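Side-chain contacts in beta-L-arabinobiosidase (Bacteroides thetaiotaomicron, PDB 5MQR), which is a gut-bacterial glycoside hydrolase of plant pectin breakdown, probably acting as a beta-L-arabinobiosidase, with a possible exo-alpha-sialidase activity: residues Met1025-Gly1028 against Leu1032-Arg1035; Phe961-Pro966 against Leu1098-Cys1103; Phe203-His208 against Met243-Glu248; Asn183-Val188 against His208-Lys213. One frame throughout, in Å; residues are numbered along the deposited sequence.

Contact 1 of 4, residues Met1025-Gly1028 against Leu1032-Arg1035; sequences MITG and LRPR
Leu-1032 and Arg-1033 each reach back to a carbonyl at the end of helix 1022-1029, where the chain turns in a wider, pi-type way. Their loop belongs to the glycosyl hydrolase family 65-like C-terminal region. The amide Leu-1032 N gives its hydrogen to Ile-1026 O at 2.9 Å, with the donor in the carbonyl plane. One residue on, Thr-1027 O is taken by a side chain: Arg-1033 NH1 lies 2.9 Å from Thr-1027 O, with an N-H...O angle of 157°. The oxygen sits at the edge of the guanidinium, close to its plane, whereas the nitrogen stands well above the carbonyl plane of Thr-1027. Although Arg-1033 leaves its backbone pointing away from the helix, bends at chi2 (-63°) and chi3 (-61°) fold the chain back to this oxygen. Its other terminal nitrogen, NH2, is bonded to Asn-960 OD1. Thr-1027 OG1 turns to Asp-1023 O, one helical turn earlier, which leaves the methyl to face the loop: Thr-1027 CG2 is 3.9 Å from Pro-1034 CD. Beside it, Thr-1027 CA makes a CH...O contact with Leu-1032 O at 3.2 Å. Ile-1026 CG2 and Leu-1032 CD2 meet more loosely, at 4.3 Å. Two successive carbonyls at the buried helix end are thus supplied with donors, one from backbone and one from a probably charged guanidinium that holds the turn through NH1 and helix 948-964 through NH2.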
# COMPACT_ATOMS: atom_id res chain seq x y z
N MSE A 1025 -21.99 -5.03 0.34
CA MSE A 1025 -20.64 -4.75 0.83
C MSE A 1025 -19.89 -3.87 -0.16
O MSE A 1025 -19.32 -2.87 0.21
CB MSE A 1025 -19.87 -6.04 1.08
CG MSE A 1025 -20.45 -6.93 2.18
SE MSE A 1025 -20.03 -6.16 3.94
CE MSE A 1025 -18.15 -6.75 3.90
N ILE A 1026 -19.95 -4.24 -1.44
CA ILE A 1026 -19.20 -3.58 -2.49
C ILE A 1026 -19.77 -2.21 -2.87
O ILE A 1026 -19.01 -1.24 -3.03
CB ILE A 1026 -19.12 -4.49 -3.72
CG1 ILE A 1026 -18.27 -5.72 -3.39
CG2 ILE A 1026 -18.50 -3.76 -4.92
CD1 ILE A 1026 -18.37 -6.84 -4.41
N THR A 1027 -21.09 -2.12 -3.01
CA THR A 1027 -21.70 -0.88 -3.51
C THR A 1027 -22.19 0.08 -2.44
O THR A 1027 -22.42 1.25 -2.75
CB THR A 1027 -22.88 -1.13 -4.48
OG1 THR A 1027 -23.94 -1.80 -3.80
CG2 THR A 1027 -22.44 -1.94 -5.66
N GLY A 1028 -22.39 -0.40 -1.21
CA GLY A 1028 -22.95 0.44 -0.15
C GLY A 1028 -21.91 0.76 0.89
O GLY A 1028 -21.51 1.92 1.06
N LEU A 1032 -18.56 1.51 -3.79
CA LEU A 1032 -18.34 1.63 -5.24
C LEU A 1032 -19.69 1.77 -5.93
O LEU A 1032 -20.50 0.87 -5.86
CB LEU A 1032 -17.60 0.41 -5.79
CG LEU A 1032 -17.40 0.34 -7.32
CD1 LEU A 1032 -16.60 1.51 -7.87
CD2 LEU A 1032 -16.70 -0.97 -7.66
N ARG A 1033 -19.91 2.90 -6.59
CA ARG A 1033 -21.19 3.19 -7.24
C ARG A 1033 -21.15 2.96 -8.74
O ARG A 1033 -20.66 3.80 -9.49
CB ARG A 1033 -21.62 4.63 -6.93
CG ARG A 1033 -21.57 5.00 -5.44
CD ARG A 1033 -22.54 4.19 -4.57
NE ARG A 1033 -23.93 4.38 -4.97
CZ ARG A 1033 -24.96 3.63 -4.58
NH1 ARG A 1033 -24.78 2.60 -3.74
NH2 ARG A 1033 -26.19 3.91 -5.02
N PRO A 1034 -21.68 1.83 -9.22
CA PRO A 1034 -21.47 1.56 -10.65
C PRO A 1034 -22.12 2.57 -11.55
O PRO A 1034 -23.17 3.11 -11.20
CB PRO A 1034 -22.10 0.17 -10.84
CG PRO A 1034 -22.04 -0.44 -9.46
CD PRO A 1034 -22.30 0.69 -8.52
N ARG A 1035 -21.49 2.85 -12.69
CA ARG A 1035 -21.95 3.86 -13.63
C ARG A 1035 -21.81 3.40 -15.06
O ARG A 1035 -21.05 2.47 -15.35
CB ARG A 1035 -21.13 5.14 -13.48
CG ARG A 1035 -21.31 5.85 -12.16
CD ARG A 1035 -20.13 6.75 -11.90
NE ARG A 1035 -20.11 7.86 -12.84
CZ ARG A 1035 -20.31 9.15 -12.53
NH1 ARG A 1035 -20.56 9.53 -11.29
NH2 ARG A 1035 -20.27 10.07 -13.49

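Contact 2 of 4, residues Phe961-Pro966 against Leu1098-Cys1103; sequences FMNNYP and LTRLVC
Asn-963 and Arg-1100 make a small, partly buried polar contact, bridged by one water, between the C-terminal end of helix 948-964, in the MGH1-like glycoside hydrolase region, and the C-terminal beta strands, just ahead of strand 1101-1103. Only 70 Å² is buried between the segments, both sides summed, and the nearest CA atoms, those of Asn-963 and Arg-1100, are 9.1 Å apart, so the arginine has to span the gap. Its CB points toward the helix and the chain runs out extended through chi1 and chi2 before a bend at chi3 (-83°) turns the guanidinium. Water 1 lies at the guanidinium edge, in its plane, and accepts from Arg-1100 NE at 2.8 Å. It donates in turn to Asn-963 OD1, 2.9 Å from the water oxygen. Arg-1100 NH2 also comes to 2.9 Å from Asn-963 O, but the angle is too poor for a hydrogen bond, leaving the water as the bonded link. Asn-963 OD1 has a second donor in Asn-1043 ND2, while its own ND2 is bonded to Ala-959 O one turn back along the helix. Two hydrogens therefore converge on the carboxamide oxygen, and the amide nitrogen is tied to the helix itself. Strand 1101-1103 pairs antiparallel with strand 1040-1042, whose Glu-1041 touches the Arg-1100 side chain; Asn-963 packs on Arg-1033, and Met-962, a selenomethionine, leans on helix 972-985.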
# COMPACT_ATOMS: atom_id res chain seq x y z
N PHE A 961 -30.69 6.03 -1.54
CA PHE A 961 -31.20 7.21 -0.88
C PHE A 961 -30.06 8.02 -0.30
O PHE A 961 -30.00 9.22 -0.52
CB PHE A 961 -32.15 6.80 0.24
CG PHE A 961 -32.80 7.95 0.94
CD1 PHE A 961 -33.66 8.82 0.25
CD2 PHE A 961 -32.63 8.13 2.33
CE1 PHE A 961 -34.29 9.85 0.93
CE2 PHE A 961 -33.27 9.15 3.00
CZ PHE A 961 -34.08 10.02 2.30
N MSE A 962 -29.13 7.36 0.38
CA MSE A 962 -28.01 8.07 1.01
C MSE A 962 -27.02 8.61 0.01
O MSE A 962 -26.41 9.67 0.25
CB MSE A 962 -27.34 7.17 2.01
CG MSE A 962 -28.26 7.01 3.22
SE MSE A 962 -27.50 5.72 4.49
CE MSE A 962 -26.15 6.93 5.25
N ASN A 963 -26.83 7.92 -1.10
CA ASN A 963 -25.94 8.40 -2.15
C ASN A 963 -26.55 9.46 -3.07
O ASN A 963 -25.84 10.37 -3.45
CB ASN A 963 -25.46 7.24 -3.04
CG ASN A 963 -24.30 6.52 -2.44
OD1 ASN A 963 -23.15 6.88 -2.70
ND2 ASN A 963 -24.57 5.49 -1.63
N ASN A 964 -27.83 9.33 -3.42
CA ASN A 964 -28.38 10.10 -4.55
C ASN A 964 -29.35 11.20 -4.13
O ASN A 964 -29.74 11.98 -4.97
CB ASN A 964 -29.06 9.15 -5.56
CG ASN A 964 -28.11 8.10 -6.09
OD1 ASN A 964 -26.91 8.33 -6.21
ND2 ASN A 964 -28.64 6.94 -6.41
N TYR A 965 -29.72 11.29 -2.85
CA TYR A 965 -30.75 12.22 -2.40
C TYR A 965 -30.15 13.15 -1.33
O TYR A 965 -29.37 12.70 -0.50
CB TYR A 965 -31.96 11.46 -1.84
CG TYR A 965 -32.77 10.70 -2.87
CD1 TYR A 965 -32.27 9.56 -3.50
CD2 TYR A 965 -34.07 11.12 -3.22
CE1 TYR A 965 -33.01 8.86 -4.45
CE2 TYR A 965 -34.81 10.44 -4.16
CZ TYR A 965 -34.28 9.31 -4.77
OH TYR A 965 -35.03 8.65 -5.71
N PRO A 966 -30.50 14.45 -1.36
CA PRO A 966 -30.07 15.36 -0.30
C PRO A 966 -30.95 15.10 0.91
O PRO A 966 -32.15 15.32 0.89
CB PRO A 966 -30.32 16.75 -0.90
CG PRO A 966 -31.48 16.55 -1.83
CD PRO A 966 -31.45 15.11 -2.29
N LEU A 1098 -12.87 9.38 4.94
CA LEU A 1098 -13.93 8.61 4.30
C LEU A 1098 -15.01 9.57 3.87
O LEU A 1098 -15.69 10.13 4.68
CB LEU A 1098 -14.47 7.53 5.23
CG LEU A 1098 -13.47 6.39 5.48
CD1 LEU A 1098 -14.01 5.44 6.53
CD2 LEU A 1098 -13.14 5.65 4.20
N THR A 1099 -15.15 9.75 2.56
CA THR A 1099 -16.05 10.75 2.00
C THR A 1099 -16.16 10.40 0.52
O THR A 1099 -15.44 9.51 0.05
CB THR A 1099 -15.56 12.21 2.27
OG1 THR A 1099 -16.54 13.14 1.84
CG2 THR A 1099 -14.25 12.52 1.54
N ARG A 1100 -17.07 11.04 -0.20
CA ARG A 1100 -17.20 10.79 -1.63
C ARG A 1100 -15.89 11.14 -2.41
O ARG A 1100 -15.32 12.20 -2.25
CB ARG A 1100 -18.38 11.57 -2.22
CG ARG A 1100 -18.63 11.27 -3.67
CD ARG A 1100 -19.75 12.10 -4.26
NE ARG A 1100 -21.04 11.49 -3.96
CZ ARG A 1100 -22.06 12.06 -3.29
NH1 ARG A 1100 -21.98 13.31 -2.81
NH2 ARG A 1100 -23.19 11.36 -3.10
N LEU A 1101 -15.45 10.23 -3.27
CA LEU A 1101 -14.25 10.42 -4.07
C LEU A 1101 -14.58 9.98 -5.49
O LEU A 1101 -15.03 8.85 -5.71
CB LEU A 1101 -13.10 9.61 -3.50
CG LEU A 1101 -11.79 9.58 -4.29
CD1 LEU A 1101 -11.22 10.97 -4.54
CD2 LEU A 1101 -10.78 8.70 -3.56
N VAL A 1102 -14.38 10.90 -6.44
CA VAL A 1102 -14.73 10.75 -7.83
C VAL A 1102 -13.46 10.94 -8.66
O VAL A 1102 -12.79 11.95 -8.54
CB VAL A 1102 -15.78 11.80 -8.25
CG1 VAL A 1102 -15.97 11.84 -9.76
CG2 VAL A 1102 -17.11 11.51 -7.56
N CYS A 1103 -13.13 9.95 -9.48
CA CYS A 1103 -11.99 10.02 -10.37
C CYS A 1103 -12.49 10.09 -11.78
O CYS A 1103 -12.92 9.08 -12.34
CB CYS A 1103 -11.14 8.76 -10.20
SG CYS A 1103 -10.62 8.55 -8.49
O HOH W 1 -21.96 8.91 -4.31

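Contact 3 of 4, residues Phe203-His208 against Met243-Glu248; sequences FIYYNH and MQWVEE
Trp-245 points its six-membered ring at Ile-204 and Tyr-205, the two residues of a classic beta bulge in an outermost strand, 202-206, of a four-stranded antiparallel propeller blade. Both bulge residues face Arg-187 of the neighbouring strand, and both send their CB atoms toward the tryptophan. The aromatic pair is an offset edge-to-face arrangement: the edge of Trp-245 is directed at the face of Tyr-205, with ring centroids 6.0 Å apart and planes inclined at 61°. The nearest approach is at the base of the tyrosine, where Tyr-205 CB lies 3.8 Å from Trp-245 CZ3. Ile-204 crosses the indole at about a right angle and uses its branch methyl, CG2, which stands 3.7 Å from Trp-245 CH2. With chi1 of Ile-204 at -166°, CG1 runs anti to the backbone N and CG2 is left to meet the indole. Helix 226-236 packs against Ile-204 and Trp-245, while Arg-187 makes a cation-pi contact with Trp-245. The polar end of Tyr-205 is held by Asp-253 and the backbone amide of Asp-250, and the Glu-248 carboxylate is engaged by His-150 and Arg-187. At the far end of the contact Asn-207 ND2, also bonded to Asp-250 OD1, donates to Glu-248 O at 3.1 Å and 159°, on a lone pair in the carbonyl plane.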
# COMPACT_ATOMS: atom_id res chain seq x y z
N PHE A 203 35.20 30.33 17.64
CA PHE A 203 34.90 29.40 18.70
C PHE A 203 33.57 29.75 19.36
O PHE A 203 33.30 30.91 19.70
CB PHE A 203 35.99 29.42 19.76
CG PHE A 203 37.14 28.53 19.45
CD1 PHE A 203 37.12 27.20 19.84
CD2 PHE A 203 38.23 29.02 18.76
CE1 PHE A 203 38.18 26.37 19.56
CE2 PHE A 203 39.30 28.19 18.47
CZ PHE A 203 39.27 26.86 18.87
N ILE A 204 32.76 28.73 19.55
CA ILE A 204 31.52 28.82 20.30
C ILE A 204 31.65 28.18 21.71
O ILE A 204 30.88 28.52 22.62
CB ILE A 204 30.36 28.21 19.48
CG1 ILE A 204 29.00 28.60 20.08
CG2 ILE A 204 30.47 26.70 19.38
CD1 ILE A 204 27.79 28.28 19.20
N TYR A 205 32.59 27.25 21.89
CA TYR A 205 32.82 26.60 23.17
C TYR A 205 34.31 26.30 23.35
O TYR A 205 34.97 25.84 22.41
CB TYR A 205 32.00 25.31 23.25
CG TYR A 205 32.25 24.50 24.51
CD1 TYR A 205 31.50 24.73 25.67
CD2 TYR A 205 33.23 23.50 24.53
CE1 TYR A 205 31.72 23.99 26.83
CE2 TYR A 205 33.47 22.75 25.69
CZ TYR A 205 32.72 22.98 26.84
OH TYR A 205 32.97 22.23 27.98
N TYR A 206 34.83 26.58 24.55
CA TYR A 206 36.19 26.21 24.91
C TYR A 206 36.17 25.10 25.93
O TYR A 206 35.43 25.18 26.93
CB TYR A 206 36.94 27.39 25.51
CG TYR A 206 37.11 28.56 24.57
CD1 TYR A 206 38.03 28.51 23.52
CD2 TYR A 206 36.36 29.71 24.74
CE1 TYR A 206 38.21 29.59 22.67
CE2 TYR A 206 36.53 30.80 23.89
CZ TYR A 206 37.45 30.73 22.86
OH TYR A 206 37.59 31.81 22.03
N ASN A 207 36.98 24.08 25.69
CA ASN A 207 37.27 23.08 26.71
C ASN A 207 38.15 23.74 27.77
O ASN A 207 38.83 24.73 27.50
CB ASN A 207 37.94 21.85 26.11
CG ASN A 207 36.97 20.95 25.35
OD1 ASN A 207 36.95 20.95 24.13
ND2 ASN A 207 36.19 20.19 26.08
N HIS A 208 38.11 23.17 28.98
CA HIS A 208 38.80 23.74 30.15
C HIS A 208 40.27 23.97 29.82
O HIS A 208 40.91 23.14 29.20
CB HIS A 208 38.68 22.84 31.40
CG HIS A 208 39.32 21.49 31.24
ND1 HIS A 208 40.65 21.25 31.54
CD2 HIS A 208 38.82 20.31 30.81
CE1 HIS A 208 40.93 19.99 31.29
NE2 HIS A 208 39.84 19.40 30.85
N MSE A 243 22.78 18.37 24.09
CA MSE A 243 22.79 16.90 24.15
C MSE A 243 23.71 16.26 23.15
O MSE A 243 24.13 15.11 23.34
CB MSE A 243 21.40 16.32 23.90
CG MSE A 243 20.41 16.64 25.02
SE MSE A 243 20.93 15.87 26.75
CE MSE A 243 20.33 14.05 26.30
N GLN A 244 24.02 16.97 22.07
CA GLN A 244 24.89 16.45 21.01
C GLN A 244 26.31 16.95 21.12
O GLN A 244 27.09 16.76 20.20
CB GLN A 244 24.31 16.80 19.64
CG GLN A 244 22.90 16.27 19.42
CD GLN A 244 22.31 16.69 18.09
OE1 GLN A 244 22.76 16.23 17.03
NE2 GLN A 244 21.32 17.58 18.13
N TRP A 245 26.62 17.62 22.21
CA TRP A 245 27.97 18.09 22.52
C TRP A 245 28.61 17.32 23.68
O TRP A 245 29.75 17.58 24.03
CB TRP A 245 27.92 19.56 22.91
CG TRP A 245 27.76 20.57 21.80
CD1 TRP A 245 27.35 20.35 20.50
CD2 TRP A 245 27.95 21.98 21.93
NE1 TRP A 245 27.31 21.55 19.82
CE2 TRP A 245 27.65 22.56 20.67
CE3 TRP A 245 28.33 22.82 22.99
CZ2 TRP A 245 27.75 23.94 20.45
CZ3 TRP A 245 28.43 24.18 22.77
CH2 TRP A 245 28.15 24.73 21.51
N VAL A 246 27.88 16.38 24.29
CA VAL A 246 28.33 15.73 25.53
C VAL A 246 29.61 14.90 25.41
O VAL A 246 30.38 14.82 26.37
CB VAL A 246 27.22 14.86 26.13
CG1 VAL A 246 26.91 13.63 25.23
CG2 VAL A 246 27.56 14.46 27.58
N GLU A 247 29.86 14.30 24.25
CA GLU A 247 31.05 13.48 24.09
C GLU A 247 32.35 14.26 24.04
O GLU A 247 33.36 13.71 24.46
CB GLU A 247 30.96 12.58 22.86
CG GLU A 247 29.85 11.56 22.95
CD GLU A 247 29.72 10.75 21.69
OE1 GLU A 247 30.71 10.05 21.38
OE2 GLU A 247 28.66 10.77 21.02
N GLU A 248 32.33 15.50 23.52
CA GLU A 248 33.55 16.31 23.34
C GLU A 248 33.69 17.41 24.38
O GLU A 248 34.79 17.82 24.70
CB GLU A 248 33.59 16.96 21.96
CG GLU A 248 33.48 15.99 20.79
CD GLU A 248 32.05 15.62 20.37
OE1 GLU A 248 31.06 16.17 20.88
OE2 GLU A 248 31.93 14.74 19.49

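Contact 4 of 4, residues Asn183-Val188 against His208-Lys213; sequences NGIGRV and HGFNEK
His-208 opens the loop after strand 202-206 by setting its ring beside Asn-183, the ring and amide planes being nearly perpendicular at 85°. Its backbone carbonyl shares a water with the other segment: water 2 donates to His-208 O at 2.9 Å and to Gly-184 O at 2.8 Å. The same water lies over the centre of one face of the imidazole, 3.6 Å above its plane. Gly-209 follows with a positive phi and turns the chain back, and Phe-210 then aims its CB at the strand. Its ring is laid over the backbone of Ile-185: the CA of Ile-185 is 4.0 Å from the centroid of the Phe-210 ring, a CH-pi contact only 20° off the normal. Further out, Ile-185 CG1 touches Phe-210 CZ at 3.9 Å, while Gly-184 O approaches Phe-210 CE1 obliquely at 3.3 Å. Pro-129 also packs against the phenyl ring. Asn-211 turns away, its OD1 accepting a weak bond from Lys-213 N in an Asx turn. The loop thus lies against the entry to strand 186-192, where Ile-185 and Gly-186 both face Tyr-169, a classic beta bulge within a four-stranded antiparallel propeller blade.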
# COMPACT_ATOMS: atom_id res chain seq x y z
N ASN A 183 39.15 16.68 27.26
CA ASN A 183 40.36 17.49 27.42
C ASN A 183 40.77 18.07 26.06
O ASN A 183 41.93 18.44 25.88
CB ASN A 183 41.53 16.66 27.99
CG ASN A 183 41.14 15.85 29.22
OD1 ASN A 183 41.27 14.63 29.25
ND2 ASN A 183 40.67 16.52 30.24
N GLY A 184 39.81 18.16 25.12
CA GLY A 184 40.06 18.73 23.80
C GLY A 184 40.25 20.24 23.82
O GLY A 184 40.55 20.83 24.85
N ILE A 185 40.10 20.86 22.65
CA ILE A 185 40.38 22.28 22.50
C ILE A 185 39.08 23.05 22.55
O ILE A 185 38.90 23.91 23.41
CB ILE A 185 41.11 22.55 21.18
CG1 ILE A 185 42.48 21.89 21.21
CG2 ILE A 185 41.26 24.04 20.94
CD1 ILE A 185 43.10 21.71 19.85
N GLY A 186 38.17 22.75 21.63
CA GLY A 186 36.89 23.42 21.61
C GLY A 186 36.10 23.27 20.33
O GLY A 186 36.55 22.64 19.37
N ARG A 187 34.94 23.91 20.31
CA ARG A 187 34.03 23.81 19.21
C ARG A 187 33.98 25.11 18.43
O ARG A 187 33.95 26.19 19.01
CB ARG A 187 32.65 23.45 19.73
CG ARG A 187 31.82 22.79 18.66
CD ARG A 187 30.51 22.33 19.21
NE ARG A 187 30.71 21.28 20.21
CZ ARG A 187 30.68 19.97 19.98
NH1 ARG A 187 30.45 19.46 18.75
NH2 ARG A 187 30.86 19.14 21.01
N VAL A 188 33.96 24.98 17.11
CA VAL A 188 33.98 26.12 16.21
C VAL A 188 32.72 26.13 15.36
O VAL A 188 32.08 25.10 15.17
CB VAL A 188 35.21 26.15 15.27
CG1 VAL A 188 36.48 26.33 16.09
CG2 VAL A 188 35.30 24.90 14.39
N HIS A 208 38.11 23.17 28.98
CA HIS A 208 38.80 23.74 30.15
C HIS A 208 40.27 23.97 29.82
O HIS A 208 40.91 23.14 29.20
CB HIS A 208 38.68 22.84 31.40
CG HIS A 208 39.32 21.49 31.24
ND1 HIS A 208 40.65 21.25 31.54
CD2 HIS A 208 38.82 20.31 30.81
CE1 HIS A 208 40.93 19.99 31.29
NE2 HIS A 208 39.84 19.40 30.85
N GLY A 209 40.77 25.13 30.21
CA GLY A 209 42.16 25.47 29.97
C GLY A 209 42.38 26.23 28.68
O GLY A 209 43.41 26.89 28.54
N PHE A 210 41.42 26.16 27.75
CA PHE A 210 41.45 27.00 26.55
C PHE A 210 40.54 28.22 26.66
O PHE A 210 39.51 28.19 27.31
CB PHE A 210 41.12 26.17 25.31
CG PHE A 210 42.16 25.13 25.01
CD1 PHE A 210 42.08 23.86 25.56
CD2 PHE A 210 43.25 25.44 24.22
CE1 PHE A 210 43.05 22.91 25.30
CE2 PHE A 210 44.23 24.50 23.96
CZ PHE A 210 44.13 23.23 24.49
N ASN A 211 40.96 29.30 26.02
CA ASN A 211 40.27 30.58 26.08
C ASN A 211 40.71 31.44 24.90
O ASN A 211 41.50 30.98 24.05
CB ASN A 211 40.56 31.25 27.42
CG ASN A 211 42.03 31.31 27.73
OD1 ASN A 211 42.79 31.97 27.02
ND2 ASN A 211 42.45 30.62 28.77
N GLU A 212 40.20 32.68 24.84
CA GLU A 212 40.53 33.62 23.76
C GLU A 212 42.04 33.84 23.60
O GLU A 212 42.53 33.98 22.48
CB GLU A 212 39.87 34.99 24.00
CG GLU A 212 38.35 34.97 24.10
CD GLU A 212 37.72 36.25 23.57
OE1 GLU A 212 37.73 36.46 22.32
OE2 GLU A 212 37.22 37.04 24.39
N LYS A 213 42.77 33.86 24.71
CA LYS A 213 44.20 34.19 24.68
C LYS A 213 45.13 33.09 24.19
O LYS A 213 46.27 33.40 23.87
CB LYS A 213 44.64 34.71 26.05
CG LYS A 213 43.93 36.01 26.41
CD LYS A 213 44.53 36.70 27.62
CE LYS A 213 44.29 38.21 27.60
NZ LYS A 213 45.32 38.89 28.44
O HOH W 2 41.05 20.74 27.64

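The contacts form two pairs, contact 1 lying on the opposite side of the chain's centre from contacts 3 and 4. Contacts 1 and 2 have centres 11 Å apart and touch where Arg-1033 NE comes to 3.3 Å from Asn-963 CG; along the chain, contact 1 is nested inside the loop closed by contact 2. Contacts 3 and 4, with centres 9 Å apart, share His-208 and belong to one propeller blade: Tyr-205 O lies 2.8 Å from Arg-187 N, a probable hydrogen bond between its last two strands. Contacts 1 and 3 are about 64 Å apart, centre to centre. A bound calcium ion lies about 9 Å from the Trp-245 side chain of contact 3.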